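Local coordinates for ribokinase (Giardia lamblia, PDB 6WHJ), which probably phosphorylates ribose at O-5, using ATP together with a divalent metal, most likely magnesium, to give D-ribose 5-phosphate, at residues F235-F238 with G244-I247; K91-A96 with P125-D130; E157-A162 with L188-I193. All coordinates share one frame; numbering follows the deposited sequence.

Interaction 1 of 3, residues F235-F238 with G244-I247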
loop_
_atom_site.group_PDB
_atom_site.type_symbol
_atom_site.label_atom_id
_atom_site.label_comp_id
_atom_site.label_asym_id
_atom_site.label_seq_id
_atom_site.Cartn_x
_atom_site.Cartn_y
_atom_site.Cartn_z
ATOM N N PHE B 235 -20.675 31.036 -1.018
ATOM C CA PHE B 235 -21.273 29.964 -1.795
ATOM C C PHE B 235 -20.776 28.628 -1.275
ATOM O O PHE B 235 -19.603 28.489 -0.923
ATOM C CB PHE B 235 -20.936 30.085 -3.284
ATOM C CG PHE B 235 -21.476 31.323 -3.921
ATOM C CD1 PHE B 235 -20.663 32.428 -4.115
ATOM C CD2 PHE B 235 -22.804 31.388 -4.319
ATOM C CE1 PHE B 235 -21.156 33.565 -4.696
ATOM C CE2 PHE B 235 -23.303 32.527 -4.897
ATOM C CZ PHE B 235 -22.478 33.622 -5.087
ATOM N N VAL B 236 -21.670 27.650 -1.255
ATOM C CA VAL B 236 -21.315 26.254 -1.054
ATOM C C VAL B 236 -21.594 25.553 -2.369
ATOM O O VAL B 236 -22.730 25.574 -2.859
ATOM C CB VAL B 236 -22.115 25.612 0.088
ATOM C CG1 VAL B 236 -21.722 24.150 0.249
ATOM C CG2 VAL B 236 -21.910 26.380 1.379
ATOM N N LEU B 237 -20.557 24.965 -2.957
ATOM C CA LEU B 237 -20.696 24.155 -4.164
ATOM C C LEU B 237 -20.724 22.701 -3.709
ATOM O O LEU B 237 -19.679 22.121 -3.403
ATOM C CB LEU B 237 -19.531 24.405 -5.115
ATOM C CG LEU B 237 -19.642 24.062 -6.607
ATOM C CD1 LEU B 237 -18.440 24.666 -7.355
ATOM C CD2 LEU B 237 -19.780 22.583 -6.883
ATOM N N PHE B 238 -21.912 22.100 -3.697
ATOM C CA PHE B 238 -22.045 20.686 -3.355
ATOM C C PHE B 238 -21.686 19.852 -4.572
ATOM O O PHE B 238 -22.248 20.053 -5.652
ATOM C CB PHE B 238 -23.463 20.348 -2.916
ATOM C CG PHE B 238 -23.851 20.911 -1.590
ATOM C CD1 PHE B 238 -23.548 20.232 -0.427
ATOM C CD2 PHE B 238 -24.558 22.106 -1.507
ATOM C CE1 PHE B 238 -23.922 20.746 0.802
ATOM C CE2 PHE B 238 -24.932 22.621 -0.285
ATOM C CZ PHE B 238 -24.612 21.943 0.874
ATOM N N GLY B 244 -24.259 15.432 -10.485
ATOM C CA GLY B 244 -23.770 16.745 -10.877
ATOM C C GLY B 244 -23.335 17.583 -9.690
ATOM O O GLY B 244 -22.721 17.056 -8.759
ATOM N N SER B 245 -23.686 18.866 -9.664
ATOM C CA SER B 245 -23.305 19.710 -8.540
ATOM C C SER B 245 -24.443 20.667 -8.216
ATOM O O SER B 245 -25.451 20.747 -8.923
ATOM C CB SER B 245 -22.003 20.481 -8.809
ATOM O OG SER B 245 -21.935 20.932 -10.148
ATOM N N ARG B 246 -24.282 21.380 -7.107
ATOM C CA ARG B 246 -25.331 22.250 -6.591
ATOM C C ARG B 246 -24.667 23.438 -5.923
ATOM O O ARG B 246 -23.897 23.260 -4.974
ATOM C CB ARG B 246 -26.218 21.503 -5.599
ATOM C CG ARG B 246 -27.569 21.151 -6.147
ATOM C CD ARG B 246 -28.459 22.362 -6.128
ATOM N NE ARG B 246 -28.768 22.778 -4.766
ATOM C CZ ARG B 246 -29.916 22.522 -4.145
ATOM N NH1 ARG B 246 -30.871 21.843 -4.768
ATOM N NH2 ARG B 246 -30.117 22.953 -2.904
ATOM N N ILE B 247 -24.950 24.636 -6.423
ATOM C CA ILE B 247 -24.420 25.871 -5.857
ATOM C C ILE B 247 -25.525 26.514 -5.034
ATOM O O ILE B 247 -26.613 26.788 -5.552
ATOM C CB ILE B 247 -23.926 26.821 -6.956
ATOM C CG1 ILE B 247 -22.839 26.144 -7.781
ATOM C CG2 ILE B 247 -23.398 28.109 -6.344
ATOM C CD1 ILE B 247 -22.567 26.828 -9.084
#
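L237 and I247 face each other as a non-hydrogen-bonded antiparallel pair, their side chains on the same face of the sheet and crossing at a slant, with L237 CG 4.0 Å from I247 CG1. I247 divides its branches between two partners. CG1 goes to L237, while CG2, anti to the backbone N, approaches F235 CD2 at 3.9 Å. L237 also reaches diagonally across to the other strand, its CD2 lying 3.6 Å from S245 CB. Helices 301-318 and 272-287 cover this face.

F238 and R246 occupy the other face as the hydrogen-bonded pair, their CB atoms 4.0 Å apart. Two backbone bonds close the ring between them: F238 N to R246 O (2.6 Å) and R246 N to F238 O (2.8 Å), the latter in the carbonyl plane. The F238 ring presents its edge to R246 O and one face to V236 CG1. The guanidinium of R246 leads off to a salt bridge with D216, at the start of helix 216-228, which also packs on F238.

Strand axes running antiparallel at 170°, the paired register and the short connecting turn make this a beta hairpin, here packed on both faces by helices. Its turn includes G244, predicted to contribute to the ATP site of this PfkB-family kinase.

Interaction 2 of 3, residues K91-A96 with P125-D130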
loop_
_atom_site.group_PDB
_atom_site.type_symbol
_atom_site.label_atom_id
_atom_site.label_comp_id
_atom_site.label_asym_id
_atom_site.label_seq_id
_atom_site.Cartn_x
_atom_site.Cartn_y
_atom_site.Cartn_z
ATOM N N LYS B 91 9.072 22.950 -1.639
ATOM C CA LYS B 91 10.229 22.900 -0.767
ATOM C C LYS B 91 10.595 21.451 -0.459
ATOM O O LYS B 91 9.736 20.661 -0.060
ATOM C CB LYS B 91 9.924 23.669 0.514
ATOM C CG LYS B 91 9.724 25.188 0.323
ATOM C CD LYS B 91 10.794 25.873 -0.539
ATOM C CE LYS B 91 10.364 27.316 -0.832
ATOM N NZ LYS B 91 11.239 28.086 -1.773
ATOM N N GLN B 92 11.870 21.097 -0.615
ATOM C CA GLN B 92 12.334 19.760 -0.260
ATOM C C GLN B 92 12.919 19.785 1.151
ATOM O O GLN B 92 13.846 20.550 1.422
ATOM C CB GLN B 92 13.360 19.249 -1.269
ATOM C CG GLN B 92 12.704 18.784 -2.551
ATOM C CD GLN B 92 13.645 18.068 -3.502
ATOM O OE1 GLN B 92 14.424 18.687 -4.229
ATOM N NE2 GLN B 92 13.566 16.737 -3.501
ATOM N N VAL B 93 12.389 18.938 2.040
ATOM C CA VAL B 93 12.757 18.918 3.455
ATOM C C VAL B 93 13.352 17.561 3.815
ATOM O O VAL B 93 13.058 16.542 3.183
ATOM C CB VAL B 93 11.551 19.232 4.379
ATOM C CG1 VAL B 93 10.933 20.573 4.025
ATOM C CG2 VAL B 93 10.517 18.142 4.293
ATOM N N SER B 94 14.203 17.549 4.840
ATOM C CA SER B 94 14.861 16.324 5.285
ATOM C C SER B 94 14.176 15.678 6.480
ATOM O O SER B 94 14.590 14.588 6.896
ATOM C CB SER B 94 16.332 16.588 5.633
ATOM O OG SER B 94 16.450 17.691 6.508
ATOM N N GLY B 95 13.158 16.324 7.049
ATOM C CA GLY B 95 12.540 15.791 8.254
ATOM C C GLY B 95 11.805 14.488 7.994
ATOM O O GLY B 95 11.871 13.554 8.796
ATOM N N ALA B 96 11.018 14.448 6.934
ATOM C CA ALA B 96 10.226 13.295 6.565
ATOM C C ALA B 96 10.523 12.896 5.123
ATOM O O ALA B 96 11.106 13.676 4.364
ATOM C CB ALA B 96 8.728 13.599 6.724
ATOM N N PRO B 125 3.633 28.090 6.883
ATOM C CA PRO B 125 4.021 29.375 6.282
ATOM C C PRO B 125 5.516 29.644 6.343
ATOM O O PRO B 125 6.102 30.068 5.339
ATOM C CB PRO B 125 3.235 30.398 7.118
ATOM C CG PRO B 125 2.018 29.642 7.566
ATOM C CD PRO B 125 2.491 28.231 7.806
ATOM N N SER B 126 6.159 29.357 7.482
ATOM C CA SER B 126 7.583 29.658 7.640
ATOM C C SER B 126 8.448 28.913 6.618
ATOM O O SER B 126 9.549 29.371 6.286
ATOM C CB SER B 126 8.021 29.359 9.078
ATOM O OG SER B 126 8.090 27.961 9.335
ATOM N N LEU B 127 7.999 27.750 6.145
ATOM C CA LEU B 127 8.734 27.042 5.103
ATOM C C LEU B 127 8.655 27.755 3.757
ATOM O O LEU B 127 9.533 27.560 2.907
ATOM C CB LEU B 127 8.199 25.614 4.959
ATOM C CG LEU B 127 9.041 24.714 4.064
ATOM C CD1 LEU B 127 10.419 24.572 4.684
ATOM C CD2 LEU B 127 8.374 23.350 3.840
ATOM N N VAL B 128 7.620 28.561 3.544
ATOM C CA VAL B 128 7.432 29.286 2.290
ATOM C C VAL B 128 7.282 30.760 2.652
ATOM O O VAL B 128 6.188 31.335 2.526
ATOM C CB VAL B 128 6.229 28.741 1.496
ATOM C CG1 VAL B 128 6.616 27.477 0.760
ATOM C CG2 VAL B 128 5.054 28.439 2.411
ATOM N N PRO B 129 8.363 31.407 3.095
ATOM C CA PRO B 129 8.240 32.748 3.682
ATOM C C PRO B 129 7.758 33.815 2.716
ATOM O O PRO B 129 7.339 34.887 3.171
ATOM C CB PRO B 129 9.662 33.037 4.173
ATOM C CG PRO B 129 10.535 32.195 3.310
ATOM C CD PRO B 129 9.762 30.945 3.082
ATOM N N ASP B 130 7.855 33.587 1.404
ATOM C CA ASP B 130 7.493 34.591 0.412
ATOM C C ASP B 130 6.112 34.363 -0.176
ATOM O O ASP B 130 5.787 34.939 -1.220
ATOM C CB ASP B 130 8.551 34.632 -0.688
ATOM C CG ASP B 130 9.885 35.111 -0.167
ATOM O OD1 ASP B 130 9.898 36.154 0.520
ATOM O OD2 ASP B 130 10.906 34.431 -0.407
#
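K91 sets out over L127 with CG anti to the carbonyl carbon (chi1 -66°); one bend at chi2 (-47°) then turns the chain before it runs straight to NZ. L127 answers with CG anti to its own backbone N (chi1 -170°), which extends its branched end toward the strand. The two side chains slide past each other in opposite directions. K91 CB comes to 3.7 Å from L127 CD2, and K91 CG to 3.8 Å from L127 CG.

Beyond this overlap the lysine methylenes run past the backbone carbonyl of L127, with K91 CG 3.5 Å from L127 O; this is van der Waals contact, and no hydrogen bond joins the two segments. K91 CG also meets V128 CG1 at 3.9 Å, the two side chains crossing obliquely. The ammonium end continues toward D130, yet NZ stops 6.5 Å from D130 OD2, too far for a salt bridge. L127 serves a second partner: its CD2 lies 3.8 Å from V93 CG1, so the leucine bridges two strand residues whose CB bonds both face it. The loop is turned by a backbone bond of 2.8 Å from V128 N to P125 O.

Strand 91-93 is an outermost strand of the nine-stranded sheet and runs parallel to strand 62-69. From the loop, L127 touches A67 and V128 touches V65 on that neighbouring strand, while P125 and V128 pack on F155 of helix 149-165. The segment 125-130 thus bridges the sheet edge and that helix just before helix 131-135 begins.

Interaction 3 of 3, residues E157-A162 with L188-I193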
loop_
_atom_site.group_PDB
_atom_site.type_symbol
_atom_site.label_atom_id
_atom_site.label_comp_id
_atom_site.label_asym_id
_atom_site.label_seq_id
_atom_site.Cartn_x
_atom_site.Cartn_y
_atom_site.Cartn_z
ATOM N N GLU B 157 -4.410 31.832 8.661
ATOM C CA GLU B 157 -4.097 33.179 9.124
ATOM C C GLU B 157 -3.366 33.981 8.049
ATOM O O GLU B 157 -3.646 35.171 7.860
ATOM C CB GLU B 157 -3.288 33.116 10.417
ATOM C CG GLU B 157 -2.857 34.479 10.913
ATOM C CD GLU B 157 -4.027 35.396 11.241
ATOM O OE1 GLU B 157 -5.136 34.893 11.548
ATOM O OE2 GLU B 157 -3.836 36.631 11.176
ATOM N N VAL B 158 -2.476 33.338 7.292
ATOM C CA VAL B 158 -1.812 34.043 6.201
ATOM C C VAL B 158 -2.834 34.533 5.188
ATOM O O VAL B 158 -2.790 35.689 4.743
ATOM C CB VAL B 158 -0.767 33.132 5.535
ATOM C CG1 VAL B 158 -0.251 33.764 4.258
ATOM C CG2 VAL B 158 0.381 32.859 6.497
ATOM N N ILE B 159 -3.789 33.673 4.830
ATOM C CA ILE B 159 -4.786 34.029 3.827
ATOM C C ILE B 159 -5.685 35.155 4.338
ATOM O O ILE B 159 -6.033 36.082 3.594
ATOM C CB ILE B 159 -5.580 32.777 3.442
ATOM C CG1 ILE B 159 -4.642 31.738 2.822
ATOM C CG2 ILE B 159 -6.674 33.130 2.445
ATOM C CD1 ILE B 159 -5.296 30.387 2.606
ATOM N N LYS B 160 -6.049 35.111 5.624
ATOM C CA LYS B 160 -6.843 36.188 6.212
ATOM C C LYS B 160 -6.127 37.522 6.073
ATOM O O LYS B 160 -6.748 38.538 5.729
ATOM C CB LYS B 160 -7.155 35.873 7.680
ATOM C CG LYS B 160 -7.979 36.925 8.443
ATOM C CD LYS B 160 -8.138 36.528 9.905
ATOM C CE LYS B 160 -8.997 37.505 10.683
ATOM N NZ LYS B 160 -8.922 37.280 12.162
ATOM N N GLN B 161 -4.812 37.527 6.296
ATOM C CA GLN B 161 -4.023 38.742 6.126
ATOM C C GLN B 161 -3.876 39.127 4.659
ATOM O O GLN B 161 -3.786 40.320 4.339
ATOM C CB GLN B 161 -2.639 38.557 6.748
ATOM C CG GLN B 161 -2.569 38.785 8.247
ATOM C CD GLN B 161 -1.235 38.355 8.841
ATOM O OE1 GLN B 161 -0.169 38.677 8.316
ATOM N NE2 GLN B 161 -1.293 37.644 9.960
ATOM N N ALA B 162 -3.858 38.141 3.753
ATOM C CA ALA B 162 -3.733 38.452 2.331
ATOM C C ALA B 162 -5.031 39.022 1.775
ATOM O O ALA B 162 -5.002 39.918 0.923
ATOM C CB ALA B 162 -3.317 37.210 1.544
ATOM N N LEU B 188 -13.502 27.673 7.728
ATOM C CA LEU B 188 -14.624 28.280 7.021
ATOM C C LEU B 188 -14.738 29.784 7.258
ATOM O O LEU B 188 -15.300 30.485 6.413
ATOM C CB LEU B 188 -15.932 27.590 7.418
ATOM C CG LEU B 188 -16.248 26.250 6.753
ATOM C CD1 LEU B 188 -17.326 25.491 7.516
ATOM C CD2 LEU B 188 -16.703 26.498 5.333
ATOM N N SER B 189 -14.209 30.303 8.369
ATOM C CA SER B 189 -14.380 31.720 8.672
ATOM C C SER B 189 -13.669 32.624 7.675
ATOM O O SER B 189 -14.002 33.809 7.585
ATOM C CB SER B 189 -13.881 32.025 10.075
ATOM O OG SER B 189 -12.529 31.632 10.208
ATOM N N ILE B 190 -12.705 32.105 6.916
ATOM C CA ILE B 190 -12.097 32.870 5.838
ATOM C C ILE B 190 -12.340 32.228 4.490
ATOM O O ILE B 190 -11.876 32.751 3.472
ATOM C CB ILE B 190 -10.583 33.082 6.053
ATOM C CG1 ILE B 190 -9.855 31.743 5.928
ATOM C CG2 ILE B 190 -10.309 33.770 7.410
ATOM C CD1 ILE B 190 -8.409 31.877 5.531
ATOM N N THR B 191 -13.079 31.121 4.451
ATOM C CA THR B 191 -13.446 30.497 3.193
ATOM C C THR B 191 -14.473 31.360 2.477
ATOM O O THR B 191 -15.434 31.853 3.085
ATOM C CB THR B 191 -14.023 29.106 3.432
ATOM O OG1 THR B 191 -13.005 28.245 3.960
ATOM C CG2 THR B 191 -14.575 28.512 2.128
ATOM N N ASP B 192 -14.262 31.556 1.181
ATOM C CA ASP B 192 -15.231 32.259 0.365
ATOM C C ASP B 192 -16.156 31.301 -0.367
ATOM O O ASP B 192 -17.357 31.563 -0.459
ATOM C CB ASP B 192 -14.511 33.167 -0.634
ATOM C CG ASP B 192 -13.662 34.223 0.057
ATOM O OD1 ASP B 192 -12.411 34.131 0.010
ATOM O OD2 ASP B 192 -14.256 35.131 0.667
ATOM N N ILE B 193 -15.611 30.204 -0.891
ATOM C CA ILE B 193 -16.360 29.183 -1.617
ATOM C C ILE B 193 -15.991 27.813 -1.065
ATOM O O ILE B 193 -14.827 27.402 -1.145
ATOM C CB ILE B 193 -16.089 29.246 -3.128
ATOM C CG1 ILE B 193 -16.481 30.623 -3.679
ATOM C CG2 ILE B 193 -16.794 28.090 -3.849
ATOM C CD1 ILE B 193 -16.019 30.882 -5.083
#
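Apolar packing joins I190 to two consecutive helix residues, I159 and K160, and makes up the whole direct contact. I190 CG1 sits between the backbone N and the carbonyl carbon (chi1 68°), which spreads the side chain so that each branch finds its own partner. CD1 goes to I159, 3.6 Å from CB and 3.8 Å from CG2 of that residue. CG2 goes to K160, 3.8 Å from its CB and 4.1 Å from its CG. Both helix side chains cross I190 at about a right angle. The lysine contributes only its root: beyond CG its extended chain leads away from I190. The closest backbone approach is 6.2 Å, between the CA atoms of K160 and I190.

Polar interactions lie within each segment or reach past it. On the helix, Q161 NE2 donates to E157 OE2 at 3.0 Å in a nearly straight bond (171° at the hydrogen). The acceptor lies in the Q161 amide plane, and the carboxylate uses its anti lone pair. This one-turn link adds to the backbone bond of 3.1 Å from Q161 N to E157 O. The loop is fixed to the same helix by K163, whose NZ bonds to I190 O and forms a salt bridge with D192 OD1; D192 OD2 forms another with K234. T191 OG1 bonds back to I187 O, tying the turn to the end of helix 184-188.

Further apolar cover comes from the sheet: I159 rests on V141 and M143, and I190 on F171. Helix 149-165 connects the adjacent parallel strands 140-143 and 170-173 as a beta-alpha-beta crossover, and I190 lies in the loop leading into the next parallel strand, 193-194. Such helix-on-sheet packing belongs to the alpha/beta core of the ribokinase fold.

The three contacts follow one another along the chain in the order interaction 2, interaction 3, interaction 1, and all are tied to the nine-stranded sheet. Interaction 2 is at the strand 91-93 edge and interaction 1 in the hairpin of strands 235-239 and 245-249 near the other end; their centres are 34 Å apart, on opposite sides of the chain's centre. Interaction 3 lies between, about 20 Å from interaction 1 and 21 Å from interaction 2, centre to centre. It touches both: P125 packs on V158 of helix 149-165, and I193 on F235 of the neighbouring strand. Interactions 2 and 3 are structural packing away from the predicted sites, whereas interaction 1 borders the probable ATP site.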